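Local coordinates for protein putative NADPH:quinone reductase (PDB 3GMS) that probably catalyses the NADPH-dependent reduction of quinones, as a putative quinone oxidoreductase of the medium-chain dehydrogenase/reductase type, at residues M39-S47 and D119-N128; A156-I167 and L290-M299. All coordinates share one frame; numbering follows the deposited sequence.

Contact 1. Residues M39-S47 and D119-N128; sequences MLVRPINPS and DFTAAQMYIN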
# COMPACT_ATOMS: atom_id res chain seq x y z
N MET A 39 -17.72 -9.20 2.50
CA MET A 39 -17.04 -7.88 2.36
C MET A 39 -17.99 -6.68 2.43
O MET A 39 -19.12 -6.73 1.93
CB MET A 39 -16.25 -7.85 1.05
CG MET A 39 -15.08 -8.90 0.97
SD MET A 39 -13.96 -8.92 2.40
CE MET A 39 -13.08 -7.34 2.03
N LEU A 40 -17.50 -5.60 3.03
CA LEU A 40 -18.24 -4.36 3.13
C LEU A 40 -17.61 -3.39 2.18
O LEU A 40 -18.30 -2.86 1.30
CB LEU A 40 -18.17 -3.80 4.55
CG LEU A 40 -18.81 -4.71 5.60
CD1 LEU A 40 -18.42 -4.27 7.01
CD2 LEU A 40 -20.34 -4.64 5.48
N VAL A 41 -16.29 -3.22 2.29
CA VAL A 41 -15.62 -2.09 1.59
C VAL A 41 -14.21 -2.54 1.18
O VAL A 41 -13.48 -3.10 1.99
CB VAL A 41 -15.50 -0.84 2.47
CG1 VAL A 41 -14.67 0.29 1.79
CG2 VAL A 41 -16.87 -0.33 2.94
N ARG A 42 -13.83 -2.28 -0.06
CA ARG A 42 -12.38 -2.41 -0.43
C ARG A 42 -11.95 -1.14 -1.16
O ARG A 42 -12.74 -0.62 -1.96
CB ARG A 42 -12.07 -3.58 -1.40
CG ARG A 42 -12.95 -4.81 -1.24
CD ARG A 42 -14.20 -4.67 -2.09
NE ARG A 42 -15.13 -5.81 -2.06
CZ ARG A 42 -16.46 -5.70 -1.99
NH1 ARG A 42 -17.07 -4.52 -1.86
NH2 ARG A 42 -17.21 -6.81 -2.01
N PRO A 43 -10.69 -0.70 -0.97
CA PRO A 43 -10.18 0.40 -1.78
C PRO A 43 -9.80 -0.15 -3.15
O PRO A 43 -9.58 -1.35 -3.32
CB PRO A 43 -8.92 0.82 -1.00
CG PRO A 43 -8.32 -0.54 -0.57
CD PRO A 43 -9.62 -1.33 -0.16
N ILE A 44 -9.75 0.74 -4.14
CA ILE A 44 -9.07 0.44 -5.38
C ILE A 44 -7.69 1.07 -5.30
O ILE A 44 -7.52 2.28 -5.48
CB ILE A 44 -9.86 0.95 -6.60
CG1 ILE A 44 -11.21 0.19 -6.66
CG2 ILE A 44 -9.01 0.72 -7.91
CD1 ILE A 44 -12.20 0.68 -7.74
N ASN A 45 -6.70 0.27 -4.98
CA ASN A 45 -5.34 0.80 -4.95
C ASN A 45 -4.70 0.68 -6.33
O ASN A 45 -4.88 -0.32 -7.00
CB ASN A 45 -4.47 0.02 -3.95
CG ASN A 45 -4.96 0.13 -2.48
OD1 ASN A 45 -5.44 1.17 -2.05
ND2 ASN A 45 -4.80 -0.95 -1.71
N PRO A 46 -3.89 1.69 -6.75
CA PRO A 46 -3.07 1.48 -7.95
C PRO A 46 -2.32 0.14 -7.96
O PRO A 46 -2.18 -0.49 -9.03
CB PRO A 46 -2.11 2.71 -7.94
CG PRO A 46 -2.94 3.80 -7.33
CD PRO A 46 -3.65 3.01 -6.15
N SER A 47 -1.89 -0.36 -6.80
CA SER A 47 -1.21 -1.65 -6.75
C SER A 47 -2.12 -2.88 -6.96
O SER A 47 -1.64 -3.98 -7.26
CB SER A 47 -0.45 -1.81 -5.40
OG SER A 47 -1.36 -1.67 -4.32
N ASP A 119 -15.31 1.61 8.69
CA ASP A 119 -15.01 0.68 7.58
C ASP A 119 -14.02 1.27 6.56
O ASP A 119 -13.18 0.55 6.01
CB ASP A 119 -16.27 0.35 6.77
CG ASP A 119 -17.33 -0.37 7.58
OD1 ASP A 119 -17.03 -1.02 8.60
OD2 ASP A 119 -18.50 -0.26 7.18
N PHE A 120 -14.12 2.56 6.26
CA PHE A 120 -13.27 3.12 5.21
C PHE A 120 -11.82 3.33 5.64
O PHE A 120 -10.86 3.11 4.88
CB PHE A 120 -13.89 4.40 4.64
CG PHE A 120 -15.16 4.13 3.91
CD1 PHE A 120 -15.15 3.91 2.52
CD2 PHE A 120 -16.38 4.05 4.62
CE1 PHE A 120 -16.35 3.64 1.82
CE2 PHE A 120 -17.58 3.80 3.94
CZ PHE A 120 -17.57 3.59 2.53
N THR A 121 -11.65 3.64 6.92
CA THR A 121 -10.33 3.67 7.51
C THR A 121 -9.78 2.25 7.56
O THR A 121 -8.64 2.00 7.16
CB THR A 121 -10.41 4.32 8.92
OG1 THR A 121 -10.86 5.66 8.75
CG2 THR A 121 -9.03 4.32 9.59
N ALA A 122 -10.58 1.29 8.07
CA ALA A 122 -10.13 -0.09 8.15
C ALA A 122 -9.73 -0.67 6.78
O ALA A 122 -8.74 -1.40 6.65
CB ALA A 122 -11.25 -0.97 8.78
N ALA A 123 -10.48 -0.28 5.77
CA ALA A 123 -10.25 -0.79 4.43
C ALA A 123 -8.90 -0.33 3.84
O ALA A 123 -8.52 -0.75 2.72
CB ALA A 123 -11.43 -0.36 3.53
N GLN A 124 -8.22 0.59 4.52
CA GLN A 124 -6.95 1.16 4.06
C GLN A 124 -5.77 0.79 4.94
O GLN A 124 -4.64 1.30 4.76
CB GLN A 124 -7.05 2.69 3.94
CG GLN A 124 -8.04 3.21 2.92
CD GLN A 124 -8.08 4.72 2.99
OE1 GLN A 124 -7.18 5.38 2.50
NE2 GLN A 124 -9.06 5.26 3.69
N MET A 125 -6.01 -0.16 5.87
CA MET A 125 -5.04 -0.44 6.94
C MET A 125 -3.80 -1.25 6.51
O MET A 125 -2.78 -1.21 7.19
CB MET A 125 -5.75 -1.17 8.10
CG MET A 125 -4.93 -1.37 9.43
SD MET A 125 -4.78 0.17 10.43
CE MET A 125 -6.47 0.49 10.76
N TYR A 126 -3.89 -1.97 5.39
CA TYR A 126 -2.89 -2.97 5.04
C TYR A 126 -1.78 -2.43 4.16
O TYR A 126 -0.69 -2.18 4.62
CB TYR A 126 -3.59 -4.16 4.39
CG TYR A 126 -2.71 -5.31 3.89
CD1 TYR A 126 -1.45 -5.61 4.48
CD2 TYR A 126 -3.19 -6.12 2.87
CE1 TYR A 126 -0.70 -6.69 4.00
CE2 TYR A 126 -2.45 -7.21 2.39
CZ TYR A 126 -1.21 -7.48 2.97
OH TYR A 126 -0.47 -8.55 2.50
N ILE A 127 -2.04 -2.22 2.88
CA ILE A 127 -0.93 -2.10 1.96
C ILE A 127 -0.00 -0.89 2.21
O ILE A 127 1.19 -1.08 2.37
CB ILE A 127 -1.46 -2.08 0.47
CG1 ILE A 127 -2.08 -3.46 0.13
CG2 ILE A 127 -0.31 -1.82 -0.49
CD1 ILE A 127 -1.09 -4.60 0.11
N ASN A 128 -0.56 0.31 2.21
CA ASN A 128 0.25 1.50 2.43
C ASN A 128 0.81 1.64 3.88
O ASN A 128 2.02 1.93 4.01
CB ASN A 128 -0.47 2.75 1.93
CG ASN A 128 -0.67 2.70 0.43
OD1 ASN A 128 0.25 2.30 -0.26
ND2 ASN A 128 -1.86 3.04 -0.06
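The Asp119 carboxylate, which Leu40 touches across the contact, is gripped through both oxygens: OD1 forms a salt bridge with Arg89, OD2 is hydrogen-bonded to Tyr332 OH, and Leu40 CD1 lies 3.9 Å from Asp119 OD1. Next along the strand, both methyls of Val41 meet Phe120. With CG1 anti to the backbone N (chi1 174°), Val41 CG1 touches Phe120 CD1 at 3.7 Å and also Ala123 CB at the same 3.7 Å. The other branch, which also touches Asp119 CB, makes a CH-pi contact: Val41 CG2 stands over one face of the Phe120 ring, 4.2 Å from its centroid and 19° off the normal. Leu40 and Val41 both face Val71, a classic beta bulge in strand 34-43 of the GroES-like domain, and the first side-chain bond of each points toward 119-128. The CD-CG edge of the Pro43 ring packs against the backbone oxygen of Ala123, with Ala123 O 3.1 Å from Pro43 CD and 3.3 Å from Pro43 CG. At the far end Asn45 ND2 passes Ile127 CG1 at 4.1 Å. The carboxylate of Glu69 joins the segments indirectly, since its OE1 is hydrogen-bonded to Asn45 ND2 and its OE2 to Tyr126 N.

Contact 2. Residues A156-I167 and L290-M299; sequences AIGHLFAQLSQI and LVENEQLRFM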
# COMPACT_ATOMS: atom_id res chain seq x y z
N ALA A 156 -0.78 8.16 -1.50
CA ALA A 156 -1.29 7.76 -0.20
C ALA A 156 -0.15 7.41 0.73
O ALA A 156 -0.15 7.83 1.90
CB ALA A 156 -2.24 6.52 -0.30
N ILE A 157 0.80 6.62 0.23
CA ILE A 157 1.90 6.18 1.11
C ILE A 157 2.80 7.37 1.51
O ILE A 157 3.26 7.44 2.64
CB ILE A 157 2.71 4.98 0.55
CG1 ILE A 157 3.50 4.34 1.74
CG2 ILE A 157 3.63 5.38 -0.59
CD1 ILE A 157 4.30 3.06 1.38
N GLY A 158 2.96 8.31 0.59
CA GLY A 158 3.69 9.56 0.88
C GLY A 158 3.14 10.31 2.09
O GLY A 158 3.89 10.81 2.92
N HIS A 159 1.82 10.42 2.16
CA HIS A 159 1.16 11.07 3.29
C HIS A 159 1.40 10.31 4.57
O HIS A 159 1.45 10.88 5.64
CB HIS A 159 -0.34 11.10 3.05
CG HIS A 159 -0.77 12.13 2.08
ND1 HIS A 159 -0.29 12.19 0.79
CD2 HIS A 159 -1.69 13.12 2.18
CE1 HIS A 159 -0.85 13.21 0.16
NE2 HIS A 159 -1.70 13.79 0.98
N LEU A 160 1.58 9.00 4.47
CA LEU A 160 1.88 8.22 5.65
C LEU A 160 3.33 8.41 6.13
O LEU A 160 3.59 8.49 7.34
CB LEU A 160 1.55 6.72 5.45
CG LEU A 160 0.09 6.46 5.03
CD1 LEU A 160 -0.16 4.98 4.88
CD2 LEU A 160 -0.91 7.06 5.99
N PHE A 161 4.27 8.45 5.19
CA PHE A 161 5.66 8.70 5.56
C PHE A 161 5.79 10.05 6.32
O PHE A 161 6.53 10.16 7.29
CB PHE A 161 6.55 8.68 4.32
CG PHE A 161 6.88 7.28 3.83
CD1 PHE A 161 7.61 6.39 4.63
CD2 PHE A 161 6.49 6.87 2.57
CE1 PHE A 161 7.91 5.09 4.16
CE2 PHE A 161 6.80 5.58 2.10
CZ PHE A 161 7.53 4.68 2.91
N ALA A 162 5.01 11.04 5.88
CA ALA A 162 5.02 12.37 6.54
C ALA A 162 4.60 12.23 7.99
O ALA A 162 5.25 12.75 8.90
CB ALA A 162 4.12 13.36 5.80
N GLN A 163 3.53 11.48 8.24
CA GLN A 163 3.11 11.25 9.61
C GLN A 163 4.09 10.40 10.41
O GLN A 163 4.34 10.69 11.60
CB GLN A 163 1.71 10.61 9.63
CG GLN A 163 0.63 11.52 9.03
CD GLN A 163 -0.68 10.77 8.85
OE1 GLN A 163 -1.40 10.56 9.80
NE2 GLN A 163 -0.97 10.35 7.60
N LEU A 164 4.59 9.32 9.82
CA LEU A 164 5.60 8.50 10.51
C LEU A 164 6.86 9.30 10.90
O LEU A 164 7.50 8.99 11.92
CB LEU A 164 5.98 7.29 9.66
CG LEU A 164 4.88 6.22 9.65
CD1 LEU A 164 5.24 5.17 8.59
CD2 LEU A 164 4.70 5.55 11.01
N SER A 165 7.20 10.32 10.13
CA SER A 165 8.37 11.14 10.53
C SER A 165 8.17 11.78 11.93
O SER A 165 9.11 11.91 12.71
CB SER A 165 8.74 12.16 9.47
OG SER A 165 7.85 13.27 9.45
N GLN A 166 6.93 12.17 12.23
CA GLN A 166 6.57 12.76 13.51
C GLN A 166 6.52 11.70 14.56
O GLN A 166 7.11 11.89 15.63
CB GLN A 166 5.24 13.52 13.44
CG GLN A 166 5.30 14.61 12.38
CD GLN A 166 6.40 15.66 12.68
OE1 GLN A 166 6.58 16.06 13.82
NE2 GLN A 166 7.10 16.10 11.65
N ILE A 167 5.89 10.56 14.25
CA ILE A 167 5.80 9.44 15.19
C ILE A 167 7.18 8.86 15.57
O ILE A 167 7.45 8.56 16.76
CB ILE A 167 4.89 8.29 14.63
CG1 ILE A 167 3.43 8.77 14.51
CG2 ILE A 167 4.95 7.05 15.54
CD1 ILE A 167 2.57 7.91 13.53
N LEU A 290 -2.13 3.21 16.58
CA LEU A 290 -1.73 4.50 16.00
C LEU A 290 -2.91 5.24 15.35
O LEU A 290 -3.05 6.47 15.49
CB LEU A 290 -0.61 4.34 14.97
CG LEU A 290 0.78 3.97 15.52
CD1 LEU A 290 1.76 3.67 14.39
CD2 LEU A 290 1.31 5.05 16.49
N VAL A 291 -3.78 4.49 14.70
CA VAL A 291 -5.01 5.06 14.14
C VAL A 291 -5.97 5.48 15.26
O VAL A 291 -6.50 6.59 15.23
CB VAL A 291 -5.70 4.10 13.16
CG1 VAL A 291 -7.04 4.71 12.63
CG2 VAL A 291 -4.78 3.84 11.97
N GLU A 292 -6.16 4.61 16.25
CA GLU A 292 -7.07 4.92 17.37
C GLU A 292 -6.64 6.19 18.09
O GLU A 292 -7.49 7.01 18.44
CB GLU A 292 -7.10 3.80 18.37
CG GLU A 292 -7.98 2.68 18.01
CD GLU A 292 -7.80 1.50 18.93
OE1 GLU A 292 -6.66 1.28 19.44
OE2 GLU A 292 -8.78 0.77 19.13
N ASN A 293 -5.33 6.35 18.29
CA ASN A 293 -4.77 7.51 19.01
C ASN A 293 -4.67 8.74 18.14
O ASN A 293 -4.14 9.76 18.57
CB ASN A 293 -3.37 7.20 19.56
CG ASN A 293 -3.37 6.11 20.59
OD1 ASN A 293 -4.43 5.65 21.03
ND2 ASN A 293 -2.17 5.64 20.96
N GLU A 294 -5.14 8.63 16.90
CA GLU A 294 -5.05 9.73 15.94
C GLU A 294 -3.63 10.21 15.56
O GLU A 294 -3.45 11.33 15.09
CB GLU A 294 -5.97 10.89 16.39
CG GLU A 294 -7.46 10.48 16.31
CD GLU A 294 -8.44 11.56 16.78
OE1 GLU A 294 -8.13 12.30 17.74
OE2 GLU A 294 -9.55 11.65 16.21
N GLN A 295 -2.63 9.33 15.69
CA GLN A 295 -1.25 9.61 15.25
C GLN A 295 -1.11 9.34 13.76
O GLN A 295 -0.28 9.93 13.07
CB GLN A 295 -0.27 8.75 16.03
CG GLN A 295 -0.23 9.13 17.51
CD GLN A 295 0.53 8.14 18.31
OE1 GLN A 295 -0.05 7.24 18.90
NE2 GLN A 295 1.84 8.26 18.31
N LEU A 296 -1.94 8.44 13.28
CA LEU A 296 -1.97 8.07 11.89
C LEU A 296 -3.39 8.25 11.31
O LEU A 296 -4.34 7.73 11.86
CB LEU A 296 -1.56 6.61 11.80
CG LEU A 296 -0.91 6.10 10.53
CD1 LEU A 296 0.27 6.96 10.08
CD2 LEU A 296 -0.48 4.64 10.80
N ARG A 297 -3.52 8.97 10.20
CA ARG A 297 -4.82 9.14 9.56
C ARG A 297 -4.70 8.81 8.08
O ARG A 297 -3.66 9.06 7.47
CB ARG A 297 -5.30 10.59 9.70
CG ARG A 297 -5.55 11.03 11.14
CD ARG A 297 -6.00 12.48 11.16
NE ARG A 297 -4.86 13.37 10.95
CZ ARG A 297 -4.93 14.60 10.43
NH1 ARG A 297 -6.10 15.10 10.06
NH2 ARG A 297 -3.83 15.32 10.30
N PHE A 298 -5.77 8.24 7.52
CA PHE A 298 -5.66 7.76 6.13
C PHE A 298 -6.33 8.75 5.21
O PHE A 298 -6.80 9.80 5.68
CB PHE A 298 -6.20 6.31 5.98
CG PHE A 298 -5.50 5.30 6.85
CD1 PHE A 298 -4.15 5.42 7.17
CD2 PHE A 298 -6.20 4.19 7.33
CE1 PHE A 298 -3.50 4.49 8.00
CE2 PHE A 298 -5.56 3.24 8.12
CZ PHE A 298 -4.19 3.39 8.47
N MET A 299 -6.36 8.42 3.91
CA MET A 299 -6.94 9.33 2.93
C MET A 299 -8.46 9.47 3.07
O MET A 299 -9.15 8.55 3.44
CB MET A 299 -6.57 8.89 1.50
CG MET A 299 -5.10 8.63 1.27
SD MET A 299 -4.11 10.14 1.08
CE MET A 299 -5.17 11.11 -0.01
O HOH W 1 1.67 11.72 13.37
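Helix 156-168 of the Rossmann-type domain, the connection between parallel strands 147-150 and 171-176, packs here against the extended chain that leaves helix 277-292. Gln163 carries the polar part, using both ends of its amide on the backbone of one residue. Arg297 N donates to Gln163 OE1 at 2.7 Å, in the carbonyl plane and on a lone pair, though the hydrogen bond is somewhat bent (N-H...O 152°). In return Gln163 NE2 donates to Arg297 O at 3.0 Å, nearly straight at 167° and within the amide plane. A further bond, from Gln163 NE2 to His159 O at 3.2 Å one turn back, means three bonds fix the rotation of this buried amide. The extended side chain, its CG anti to the carbonyl carbon, carries the amide across to Arg297.

The partner chain gets its course from a Schellman motif at the end of helix 277-292: Glu294 takes a positive phi (62°), Gln295 N donates to Leu290 O and Glu294 N to Val291 O. Leu290 O accepts an additional bond from Leu296 N. Beyond this turn, Ile167 CD1 meets Gln295 CB at 3.9 Å, the two side chains crossing at a slant, while Leu296 CD1 approaches Gln163 CB. A water donates to Gln295 O at 2.7 Å and, weakly, to Gln163 O.

Nearer the N-terminal end of helix 156-168, Leu160 CD2 reaches the edge of the Phe298 ring, near its plane, at 3.8 Å from Phe298 CD1. Met299 ends the row. It adopts two conformers; in one of them Met299 SD lies over a face of the His159 ring, 4.1 Å from its centroid, so this Met-aromatic contact is doubtful. The ring itself is tied through His159 ND1 to Ser155 O.

Contact 1 closes before contact 2 opens along the chain, and their centres lie about 15 Å apart. Contact 1 sets strand 34-43 of the GroES-like domain against helix 119-122 and the start of helix 127-139; contact 2 sets a Rossmann-domain helix against the chain running on from helix 277-292 toward strand 301-306, which belongs to the same mixed sheet as strand 34-43. They touch directly: Gln124 NE2 is 3.3 Å from Met299 O, a probable hydrogen bond, Phe298 packs on Thr121, and Asn128 meets Ala156. Together they therefore form a continuous packed path between the two domains, which, as in related quinone oxidoreductases, probably border the cleft that takes the NADPH.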